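Local structure of ABC transporter substrate-binding protein (Streptococcus pneumoniae, 4OHN) at residues A[85-89]-A[90-94]; A[217-220]-A[221-225]; A[185-189]-A[190-194]; A[163-166]-A[167-170]; A[71-75]-A[76-80]. The protein binds histidine in a cleft between two lobes and probably delivers it to an ABC transporter for amino-acid uptake. All coordinates share one frame; numbering follows the deposited sequence.

Overall arrangement
The bound histidine lies in the pocket of a bilobal solute-binding fold, and contact 1 touches it directly through Y85, S86 and R91. Contacts 5 and 2 lie in the same lobe as contact 1; their centres lie about 15 and 17 Å from its centre. They join each other through packing of L219 CD2 on L80 CD2 (3.7 Å). Contacts 3 and 4 form a second group across the ligand, where Y186 CE1 meets L165 CD1 at 3.9 Å. The centres of contacts 1 and 3 are about 30 Å apart. Within the second group, the side chains of A164 and Y186 remain about 11 and 12 Å from the bound histidine.

Contact 1. Residues A[85-89]-A[90-94]; sequences YSATD and ERREK. With HIS (histidine), chain B; ACT (acetate ion), chain D.
R91 runs extended back along S86 and Y85 and carries the tight half of this contact. R91 NH1 donates to S86 O at 2.9 Å, on a carbonyl lone pair, and to O of the bound histidine at 2.8 Å. R91 NH2 meets the ligand OXT at 2.9 Å in a nearly straight bond (174°), so the two nitrogens hold both carboxylate oxygens. S86 adds its backbone N to ligand O, while S86 OG accepts from the ligand N and is also bonded to E206. The CE1 side of the Y85 ring reaches over one face of the R91 guanidinium, CE1 3.3 Å above its plane and toward the rim, the planes 33° apart. T88 is the N-cap of the short helix: with chi1 69°, its OG1 faces R91 N and accepts at 3.2 Å. The outer side is looser and watery. R92 meets two waters in its guanidinium plane; one links R92 NE to D89 OD1 and A87 O, the other R92 NH2 to A87 O. Around this turn, A87, R91 and R92 lean on F97 of strand 96-97, Y85 and R91 touch K69 of helix 69-75, and T88 meets S134 of helix 134-141.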
# COMPACT_ATOMS: atom_id res chain seq x y z
N TYR A 85 1.20 0.32 3.23
CA TYR A 85 0.32 -0.39 4.14
C TYR A 85 -0.57 0.62 4.87
O TYR A 85 -0.09 1.40 5.72
CB TYR A 85 1.15 -1.23 5.11
CG TYR A 85 0.42 -2.19 6.02
CD1 TYR A 85 -0.66 -2.96 5.58
CD2 TYR A 85 0.86 -2.39 7.31
CE1 TYR A 85 -1.28 -3.87 6.42
CE2 TYR A 85 0.25 -3.30 8.15
CZ TYR A 85 -0.82 -4.03 7.71
OH TYR A 85 -1.40 -4.90 8.58
N SER A 86 -1.86 0.62 4.57
CA SER A 86 -2.79 1.60 5.14
C SER A 86 -3.06 1.32 6.60
O SER A 86 -3.43 0.20 6.98
CB SER A 86 -4.09 1.57 4.36
OG SER A 86 -3.81 1.88 3.00
N ALA A 87 -2.89 2.35 7.42
CA ALA A 87 -3.07 2.25 8.87
C ALA A 87 -4.52 2.49 9.23
O ALA A 87 -4.96 3.63 9.38
CB ALA A 87 -2.17 3.25 9.60
N THR A 88 -5.26 1.40 9.36
CA THR A 88 -6.70 1.45 9.61
C THR A 88 -7.03 0.99 11.02
O THR A 88 -6.26 0.26 11.64
CB THR A 88 -7.46 0.56 8.62
OG1 THR A 88 -7.17 -0.80 8.90
CG2 THR A 88 -7.05 0.88 7.18
N ASP A 89 -8.18 1.40 11.53
CA ASP A 89 -8.61 1.01 12.86
C ASP A 89 -8.70 -0.49 13.01
O ASP A 89 -8.30 -1.05 14.02
CB ASP A 89 -9.97 1.61 13.20
CG ASP A 89 -9.90 3.09 13.50
OD1 ASP A 89 -8.79 3.63 13.67
OD2 ASP A 89 -10.98 3.72 13.58
N GLU A 90 -9.26 -1.15 11.99
CA GLU A 90 -9.38 -2.60 11.98
C GLU A 90 -8.00 -3.25 12.15
O GLU A 90 -7.83 -4.15 12.96
CB GLU A 90 -10.03 -3.03 10.66
CG GLU A 90 -10.45 -4.48 10.53
CD GLU A 90 -11.12 -4.76 9.18
OE1 GLU A 90 -12.09 -4.06 8.82
OE2 GLU A 90 -10.66 -5.68 8.46
N ARG A 91 -7.01 -2.76 11.42
CA ARG A 91 -5.68 -3.35 11.50
C ARG A 91 -4.99 -3.09 12.84
O ARG A 91 -4.18 -3.90 13.28
CB ARG A 91 -4.82 -2.86 10.34
CG ARG A 91 -5.27 -3.46 9.04
CD ARG A 91 -4.59 -2.85 7.84
NE ARG A 91 -4.88 -3.61 6.64
CZ ARG A 91 -4.55 -3.22 5.41
NH1 ARG A 91 -3.95 -2.06 5.22
NH2 ARG A 91 -4.82 -4.02 4.39
N ARG A 92 -5.33 -1.97 13.47
CA ARG A 92 -4.76 -1.66 14.79
C ARG A 92 -5.19 -2.66 15.86
O ARG A 92 -4.57 -2.74 16.92
CB ARG A 92 -5.13 -0.23 15.20
CG ARG A 92 -4.32 0.83 14.46
CD ARG A 92 -4.70 2.24 14.89
NE ARG A 92 -4.11 3.25 14.01
CZ ARG A 92 -2.84 3.66 14.08
NH1 ARG A 92 -2.00 3.15 14.96
NH2 ARG A 92 -2.41 4.58 13.24
N GLU A 93 -6.24 -3.43 15.59
CA GLU A 93 -6.63 -4.50 16.52
C GLU A 93 -5.64 -5.67 16.46
O GLU A 93 -5.61 -6.50 17.36
CB GLU A 93 -8.04 -5.00 16.20
CG GLU A 93 -9.11 -3.93 16.27
CD GLU A 93 -9.26 -3.33 17.66
OE1 GLU A 93 -9.33 -4.11 18.63
OE2 GLU A 93 -9.30 -2.09 17.77
N LYS A 94 -4.83 -5.73 15.40
CA LYS A 94 -4.02 -6.92 15.11
C LYS A 94 -2.51 -6.66 15.07
O LYS A 94 -1.71 -7.54 15.37
CB LYS A 94 -4.47 -7.52 13.78
CG LYS A 94 -5.99 -7.79 13.73
CD LYS A 94 -6.43 -8.51 12.46
CE LYS A 94 -6.03 -9.99 12.49
NZ LYS A 94 -6.18 -10.67 11.18
N HIS B . -3.02 0.26 0.74
CA HIS B . -3.70 -1.04 0.56
C HIS B . -3.51 -1.92 1.77
O HIS B . -2.80 -1.51 2.72
CB HIS B . -3.30 -1.74 -0.76
CG HIS B . -1.96 -2.43 -0.80
ND1 HIS B . -1.78 -3.61 -1.50
CD2 HIS B . -0.74 -2.09 -0.33
CE1 HIS B . -0.52 -3.97 -1.44
NE2 HIS B . 0.14 -3.06 -0.74
OXT HIS B . -4.09 -3.03 1.78
C ACT D . -4.05 -7.08 8.47
O ACT D . -3.41 -6.41 7.65
OXT ACT D . -5.09 -7.60 8.02
CH3 ACT D . -3.60 -7.22 9.89
O HOH W 1 -6.25 4.06 12.36
O HOH W 2 -4.01 5.95 11.49

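Contact 2. Residues A[217-220]-A[221-225]; sequences TTLV and KKINE
V220 and N224 lie side by side one helical turn apart, pointing the same way, with V220 CG1 3.8 Å from N224 ND2. The V220 branch gets there by standing opposite its own backbone N (chi1 166°). In the backbone, N224 N donates to V220 O at 3.0 Å, whereas the N224 amide keeps ND2 beside V220 while OD1 accepts from the backbone N of N99. L219 and I223 repeat the spacing on the buried side, their CD1 methyls meeting loosely at 4.2 Å. I223 N likewise bonds to L219 O. T218 CG2 stands 4.3 Å from K222 CG, and K222 then bends at chi2 toward a weak salt bridge from its NZ to E225 OE1 (3.4 Å). T218 OG1 is bonded to D9; a water between it and K221 NZ is tentative, since K221 has two conformers. W11 and Y14 of helix 11-17 pack against L219, and V210 of strand 206-212 against I223. The i to i+4 backbone bonds, with L219 and I223 turned to the sheet and K221 to solvent, are those of an amphipathic alpha-helix packed on a sheet in an alpha/beta fold.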
# COMPACT_ATOMS: atom_id res chain seq x y z
N THR A 217 7.83 -3.15 20.26
CA THR A 217 7.64 -1.74 20.55
C THR A 217 8.90 -0.91 20.32
O THR A 217 8.84 0.23 19.87
CB THR A 217 7.13 -1.53 21.99
OG1 THR A 217 8.02 -2.18 22.90
CG2 THR A 217 5.76 -2.13 22.16
N THR A 218 10.06 -1.48 20.61
CA THR A 218 11.30 -0.76 20.43
C THR A 218 11.56 -0.52 18.94
O THR A 218 11.95 0.57 18.53
CB THR A 218 12.46 -1.50 21.06
OG1 THR A 218 12.23 -1.62 22.46
CG2 THR A 218 13.75 -0.75 20.86
N LEU A 219 11.36 -1.54 18.12
CA LEU A 219 11.47 -1.44 16.67
C LEU A 219 10.64 -0.28 16.12
O LEU A 219 11.13 0.50 15.30
CB LEU A 219 11.05 -2.78 16.06
CG LEU A 219 10.92 -2.84 14.55
CD1 LEU A 219 12.24 -2.48 13.86
CD2 LEU A 219 10.43 -4.20 14.14
N VAL A 220 9.40 -0.13 16.58
CA VAL A 220 8.55 0.96 16.12
C VAL A 220 9.15 2.33 16.47
O VAL A 220 9.18 3.24 15.63
CB VAL A 220 7.13 0.80 16.66
CG1 VAL A 220 6.32 2.09 16.47
CG2 VAL A 220 6.44 -0.38 15.97
N LYS A 221 9.65 2.47 17.69
CA LYS A 221 10.33 3.70 18.09
C LYS A 221 11.52 3.99 17.21
O LYS A 221 11.75 5.13 16.81
CB LYS A 221 10.79 3.63 19.54
CG LYS A 221 9.68 3.56 20.53
CD LYS A 221 10.20 3.62 21.95
CE LYS A 221 9.07 3.48 22.95
NZ LYS A 221 8.65 2.06 23.09
N LYS A 222 12.31 2.97 16.91
CA LYS A 222 13.49 3.16 16.06
C LYS A 222 13.13 3.59 14.65
O LYS A 222 13.85 4.38 14.02
CB LYS A 222 14.37 1.90 16.07
CG LYS A 222 14.95 1.60 17.43
CD LYS A 222 15.72 2.78 18.02
CE LYS A 222 16.49 2.40 19.27
NZ LYS A 222 16.98 3.63 19.97
N ILE A 223 12.03 3.08 14.11
CA ILE A 223 11.58 3.53 12.80
C ILE A 223 11.18 5.00 12.91
O ILE A 223 11.58 5.83 12.09
CB ILE A 223 10.40 2.67 12.30
CG1 ILE A 223 10.87 1.24 12.03
CG2 ILE A 223 9.76 3.31 11.07
CD1 ILE A 223 9.73 0.26 11.86
N ASN A 224 10.40 5.36 13.93
CA ASN A 224 9.97 6.75 14.08
C ASN A 224 11.14 7.71 14.27
O ASN A 224 11.15 8.81 13.69
CB ASN A 224 9.00 6.87 15.25
CG ASN A 224 7.66 6.22 14.99
OD1 ASN A 224 7.24 6.05 13.83
ND2 ASN A 224 6.96 5.84 16.05
N GLU A 225 12.12 7.33 15.08
CA GLU A 225 13.29 8.19 15.28
C GLU A 225 14.05 8.38 13.98
O GLU A 225 14.54 9.48 13.71
CB GLU A 225 14.21 7.58 16.33
CG GLU A 225 13.63 7.61 17.74
CD GLU A 225 14.37 6.77 18.72
OE1 GLU A 225 15.44 6.21 18.42
OE2 GLU A 225 13.86 6.67 19.87
O HOH W 3 11.50 0.88 23.61

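Contact 3. Residues A[185-189]-A[190-194]; sequences YYLEA and EGVLN. With ACT (acetate ion), chain C.
L187 O accepts from V192 N at 2.9 Å, a bond that reaches back across the helix end. With G191 N bonded to E188 O at 3.1 Å, it makes a Schellman motif, and G191 takes the positive phi (78°) that turns the chain. G191 N stands well above the E188 carbonyl plane, off its lone pairs. Just before the turn, E190 N makes an i to i+4 bond to Y186 O. In the E190 conformer modelled, CG sits over the centre of the Y186 ring, 3.8 Å from its centroid and 11° off the normal, a CH-pi contact. At the ring edge, in its plane, an acetate takes a bond from Y186 OH, and Y196 OH also binds it. Beyond the turn, L187 CD2 meets V192 CG2 at 3.8 Å, the two chains crossing at about a right angle. One conformer of L193 folds back so that CD2 lies 3.7 Å from L187 CB and CD1 beside E188 CB. The chemistry implies a self-contained helix end: N-H groups of the turn meet the carbonyls of Y186, L187 and E188, V192 and L193 add apolar contacts to L187, and E190 uses methylene, not charge, against the tyrosine.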
# COMPACT_ATOMS: atom_id res chain seq x y z
N TYR A 185 0.72 6.24 -10.63
CA TYR A 185 2.02 5.81 -11.11
C TYR A 185 1.89 4.79 -12.25
O TYR A 185 2.56 4.90 -13.29
CB TYR A 185 2.87 5.22 -9.96
CG TYR A 185 4.26 4.86 -10.38
CD1 TYR A 185 4.54 3.63 -10.95
CD2 TYR A 185 5.31 5.76 -10.22
CE1 TYR A 185 5.80 3.29 -11.37
CE2 TYR A 185 6.57 5.44 -10.62
CZ TYR A 185 6.83 4.20 -11.18
OH TYR A 185 8.11 3.87 -11.58
N TYR A 186 1.05 3.79 -12.04
CA TYR A 186 0.86 2.74 -13.03
C TYR A 186 0.41 3.30 -14.36
O TYR A 186 0.95 2.97 -15.42
CB TYR A 186 -0.19 1.76 -12.52
CG TYR A 186 -0.60 0.71 -13.54
CD1 TYR A 186 -1.56 0.99 -14.49
CD2 TYR A 186 -0.03 -0.54 -13.54
CE1 TYR A 186 -1.94 0.05 -15.44
CE2 TYR A 186 -0.41 -1.50 -14.50
CZ TYR A 186 -1.36 -1.18 -15.44
OH TYR A 186 -1.73 -2.13 -16.38
N LEU A 187 -0.61 4.15 -14.33
CA LEU A 187 -1.18 4.61 -15.59
C LEU A 187 -0.18 5.46 -16.36
O LEU A 187 -0.08 5.36 -17.60
CB LEU A 187 -2.47 5.37 -15.33
CG LEU A 187 -3.63 4.51 -14.82
CD1 LEU A 187 -4.80 5.38 -14.36
CD2 LEU A 187 -4.11 3.51 -15.85
N GLU A 188 0.58 6.28 -15.65
CA GLU A 188 1.61 7.08 -16.30
C GLU A 188 2.73 6.19 -16.86
O GLU A 188 3.18 6.39 -17.99
CB GLU A 188 2.16 8.13 -15.35
CG GLU A 188 3.04 9.15 -16.04
CD GLU A 188 3.28 10.39 -15.19
OE1 GLU A 188 3.20 10.29 -13.95
OE2 GLU A 188 3.55 11.46 -15.78
N ALA A 189 3.16 5.20 -16.08
CA ALA A 189 4.25 4.33 -16.50
C ALA A 189 3.89 3.53 -17.74
O ALA A 189 4.73 3.27 -18.58
CB ALA A 189 4.63 3.41 -15.38
N GLU A 190 2.62 3.15 -17.84
CA GLU A 190 2.15 2.35 -18.96
C GLU A 190 1.65 3.21 -20.13
O GLU A 190 1.23 2.69 -21.15
CB GLU A 190 1.06 1.38 -18.48
CG GLU A 190 1.46 0.49 -17.29
CD GLU A 190 2.67 -0.37 -17.53
OE1 GLU A 190 2.86 -0.82 -18.68
OE2 GLU A 190 3.44 -0.60 -16.56
N GLY A 191 1.67 4.54 -19.96
CA GLY A 191 1.36 5.46 -21.04
C GLY A 191 -0.12 5.62 -21.33
O GLY A 191 -0.49 6.13 -22.40
N VAL A 192 -0.97 5.22 -20.38
CA VAL A 192 -2.41 5.16 -20.61
C VAL A 192 -3.25 5.99 -19.64
O VAL A 192 -4.44 5.74 -19.50
CB VAL A 192 -2.92 3.69 -20.65
CG1 VAL A 192 -2.33 2.95 -21.86
CG2 VAL A 192 -2.63 2.97 -19.36
N LEU A 193 -2.63 6.97 -18.98
CA LEU A 193 -3.39 7.91 -18.15
C LEU A 193 -4.65 8.38 -18.88
O LEU A 193 -5.76 8.36 -18.32
CB LEU A 193 -2.54 9.14 -17.80
CG LEU A 193 -1.57 9.06 -16.61
CD1 LEU A 193 -0.60 10.23 -16.63
CD2 LEU A 193 -2.35 9.05 -15.31
N ASN A 194 -4.50 8.75 -20.15
CA ASN A 194 -5.57 9.36 -20.91
C ASN A 194 -6.58 8.36 -21.48
O ASN A 194 -7.44 8.73 -22.27
CB ASN A 194 -4.97 10.24 -22.00
CG ASN A 194 -4.19 11.40 -21.42
OD1 ASN A 194 -4.68 12.09 -20.53
ND2 ASN A 194 -2.98 11.61 -21.90
C ACT C . -4.36 -0.87 -18.47
O ACT C . -4.86 -0.58 -19.59
OXT ACT C . -3.16 -1.24 -18.48
CH3 ACT C . -5.18 -0.77 -17.23

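Contact 4. Residues A[163-166]-A[167-170]; sequences EALI and DLKN
I166 and N170 stand side by side at the last turn of helix 161-169, both side chains pointing the same way. N170, the first residue to leave the helix, can be followed outward. Its CB passes I166 O at 3.5 Å, and CG lies 3.7 Å from the same oxygen. With CG placed opposite its own carbonyl carbon (chi1 -79°), the amide swings back over the helix end. N170 ND2 then donates to I166 O at 2.9 Å, with an N-H...O angle of 166°. The acceptor lies close to the N170 amide plane, though ND2 is tilted 32° from the plane of the I166 carbonyl. N170 ND2 also lies 3.7 Å from I166 CG2. The backbone N of N170 also approaches I166 O, but that bond is weak, so the side-chain amide is the firmer of the two donors and satisfies a carbonyl at the end of the helix.

One turn earlier, the regular bonds from D167 N to E163 O, L168 N to A164 O and K169 N to L165 O continue. D167 OD2 bonds to Y158 OH, and OD1 forms a salt bridge with R172. The positive partner may offset the nearness of E163, whose OE2 is 5.0 Å from D167 OD2. On the inner side, L165 CD2 and L168 CD2 meet at 4.3 Å. There A164 and L165 rest on L176 of strand 175-179, L165 also meets Y182 of helix 180-189, A164 lies on Y158 of strand 155-158, and L168 touches Y196 of strand 196-200. The exposed K169 also touches Y196.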
# COMPACT_ATOMS: atom_id res chain seq x y z
N GLU A 163 -3.45 -7.74 -12.10
CA GLU A 163 -4.45 -8.60 -12.72
C GLU A 163 -5.78 -7.89 -12.83
O GLU A 163 -6.46 -7.98 -13.85
CB GLU A 163 -4.61 -9.90 -11.94
CG GLU A 163 -5.54 -10.86 -12.65
CD GLU A 163 -5.98 -12.03 -11.81
OE1 GLU A 163 -5.54 -12.18 -10.65
OE2 GLU A 163 -6.78 -12.85 -12.34
N ALA A 164 -6.18 -7.21 -11.76
CA ALA A 164 -7.44 -6.48 -11.77
C ALA A 164 -7.46 -5.45 -12.92
O ALA A 164 -8.48 -5.25 -13.59
CB ALA A 164 -7.66 -5.78 -10.45
N LEU A 165 -6.32 -4.80 -13.14
CA LEU A 165 -6.21 -3.80 -14.19
C LEU A 165 -6.26 -4.42 -15.59
O LEU A 165 -6.86 -3.82 -16.49
CB LEU A 165 -4.93 -2.98 -14.01
CG LEU A 165 -5.09 -1.91 -12.91
CD1 LEU A 165 -3.72 -1.47 -12.38
CD2 LEU A 165 -5.89 -0.71 -13.41
N ILE A 166 -5.68 -5.59 -15.80
CA ILE A 166 -5.85 -6.30 -17.05
C ILE A 166 -7.33 -6.64 -17.26
O ILE A 166 -7.87 -6.54 -18.37
CB ILE A 166 -4.95 -7.55 -17.13
CG1 ILE A 166 -3.47 -7.14 -17.16
CG2 ILE A 166 -5.26 -8.41 -18.36
CD1 ILE A 166 -3.05 -6.29 -18.32
N ASP A 167 -8.02 -7.01 -16.19
CA ASP A 167 -9.44 -7.31 -16.32
C ASP A 167 -10.25 -6.04 -16.66
O ASP A 167 -11.17 -6.10 -17.48
CB ASP A 167 -9.99 -8.02 -15.09
CG ASP A 167 -9.76 -9.52 -15.13
OD1 ASP A 167 -8.87 -9.99 -15.87
OD2 ASP A 167 -10.49 -10.26 -14.42
N LEU A 168 -9.92 -4.91 -16.05
CA LEU A 168 -10.55 -3.64 -16.39
C LEU A 168 -10.31 -3.29 -17.86
O LEU A 168 -11.24 -2.89 -18.58
CB LEU A 168 -10.02 -2.54 -15.46
CG LEU A 168 -10.65 -1.16 -15.63
CD1 LEU A 168 -12.12 -1.14 -15.17
CD2 LEU A 168 -9.83 -0.09 -14.93
N LYS A 169 -9.06 -3.43 -18.31
CA LYS A 169 -8.68 -3.15 -19.71
C LYS A 169 -9.49 -3.99 -20.69
O LYS A 169 -9.77 -3.55 -21.80
CB LYS A 169 -7.20 -3.46 -19.88
CG LYS A 169 -6.66 -3.22 -21.26
CD LYS A 169 -5.18 -3.62 -21.30
CE LYS A 169 -4.55 -3.41 -22.64
NZ LYS A 169 -3.10 -3.74 -22.51
N ASN A 170 -9.86 -5.20 -20.26
CA ASN A 170 -10.59 -6.15 -21.09
C ASN A 170 -12.10 -6.19 -20.85
O ASN A 170 -12.76 -7.11 -21.32
CB ASN A 170 -9.99 -7.54 -20.93
CG ASN A 170 -8.73 -7.70 -21.73
OD1 ASN A 170 -8.78 -7.97 -22.92
ND2 ASN A 170 -7.59 -7.52 -21.09

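Contact 5. Residues A[71-75]-A[76-80]; sequences AELTK and GTIDL
The chain leaves helix 69-75 at G76, which adopts a positive phi (91°), its N bonding to L73 O at 3.2 Å while T77 N reaches back only weakly to E72 O. That oxygen collects further donors: I78 N at 3.3 Å, and T77 OG1 at 3.1 Å in the conformer modelled. Both come from the same face of the carbonyl plane, I78 N well above it and T77 OG1 tilted by 21°. The hydroxyl is set there by chi1 62°, between its own backbone N and carbonyl carbon. E72 also has two conformers; in the one modelled its bent side chain crosses that of T77 obliquely, and E72 OE2 lies a tentative 2.9 Å from T77 OG1.

The positive-phi glycine with bonds back into the last turn is a Schellman motif. It ends the helix of a beta-alpha-beta crossover, from strand 58-63 to strand 80-81, which both run parallel to strand 19-24. R213 NH1 donates to L73 O and I78 O, and its NH2 forms a salt bridge with D79 OD1.

Beyond the turn, I78 folds back along the helix. Its CG1 lies 3.7 Å from L73 N and 4.2 Å from L73 CB, and its CD1 meets E72 CB at 4.0 Å. From the helix side, L73 CD1 reaches forward to D79 O at 3.5 Å, a van der Waals contact of a methyl with the carbonyl oxygen. The D79 carboxylate faces strand 19-24, where OD2 accepts from T21 N, and I78 meets T21 and I64.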
# COMPACT_ATOMS: atom_id res chain seq x y z
N ALA A 71 -0.79 -13.21 8.80
CA ALA A 71 -0.28 -14.52 9.20
C ALA A 71 1.25 -14.55 9.14
O ALA A 71 1.90 -15.08 10.04
CB ALA A 71 -0.88 -15.61 8.34
N GLU A 72 1.84 -13.99 8.09
CA GLU A 72 3.28 -14.01 7.95
C GLU A 72 3.96 -13.19 9.04
O GLU A 72 5.04 -13.54 9.52
CB GLU A 72 3.68 -13.47 6.58
CG GLU A 72 3.10 -14.23 5.40
CD GLU A 72 3.88 -15.47 5.01
OE1 GLU A 72 4.32 -15.55 3.84
OE2 GLU A 72 4.06 -16.36 5.87
N LEU A 73 3.34 -12.07 9.41
CA LEU A 73 3.87 -11.24 10.48
C LEU A 73 3.72 -11.94 11.83
O LEU A 73 4.68 -12.03 12.61
CB LEU A 73 3.15 -9.89 10.46
CG LEU A 73 3.63 -8.84 11.46
CD1 LEU A 73 5.09 -8.46 11.26
CD2 LEU A 73 2.76 -7.60 11.38
N THR A 74 2.53 -12.45 12.13
CA THR A 74 2.28 -13.09 13.41
C THR A 74 3.14 -14.33 13.61
O THR A 74 3.65 -14.58 14.71
CB THR A 74 0.79 -13.46 13.53
OG1 THR A 74 0.04 -12.26 13.51
CG2 THR A 74 0.50 -14.22 14.84
N LYS A 75 3.33 -15.11 12.55
CA LYS A 75 4.11 -16.35 12.64
C LYS A 75 5.62 -16.12 12.60
O LYS A 75 6.40 -17.04 12.88
CB LYS A 75 3.69 -17.29 11.51
CG LYS A 75 2.25 -17.77 11.63
CD LYS A 75 1.76 -18.43 10.35
CE LYS A 75 0.28 -18.80 10.45
NZ LYS A 75 -0.21 -19.44 9.20
N GLY A 76 6.04 -14.92 12.26
CA GLY A 76 7.45 -14.56 12.29
C GLY A 76 8.26 -14.76 11.03
O GLY A 76 9.48 -14.67 11.06
N THR A 77 7.60 -15.05 9.92
CA THR A 77 8.32 -15.22 8.67
C THR A 77 8.73 -13.86 8.08
O THR A 77 9.68 -13.80 7.30
CB THR A 77 7.53 -16.05 7.67
OG1 THR A 77 6.31 -15.40 7.36
CG2 THR A 77 7.21 -17.41 8.27
N ILE A 78 8.05 -12.78 8.49
CA ILE A 78 8.49 -11.40 8.24
C ILE A 78 8.44 -10.65 9.57
O ILE A 78 7.76 -11.09 10.50
CB ILE A 78 7.62 -10.69 7.18
CG1 ILE A 78 6.18 -10.51 7.67
CG2 ILE A 78 7.69 -11.47 5.85
CD1 ILE A 78 5.26 -9.82 6.69
N ASP A 79 9.15 -9.52 9.65
CA ASP A 79 9.19 -8.70 10.87
C ASP A 79 8.42 -7.38 10.73
O ASP A 79 8.08 -6.77 11.74
CB ASP A 79 10.66 -8.40 11.24
CG ASP A 79 11.46 -9.66 11.38
OD1 ASP A 79 10.96 -10.56 12.10
OD2 ASP A 79 12.58 -9.75 10.83
N LEU A 80 8.16 -6.95 9.49
CA LEU A 80 7.42 -5.73 9.20
C LEU A 80 6.65 -5.91 7.94
O LEU A 80 7.05 -6.68 7.06
CB LEU A 80 8.38 -4.56 8.99
CG LEU A 80 9.21 -4.09 10.18
CD1 LEU A 80 10.21 -3.07 9.72
CD2 LEU A 80 8.31 -3.50 11.25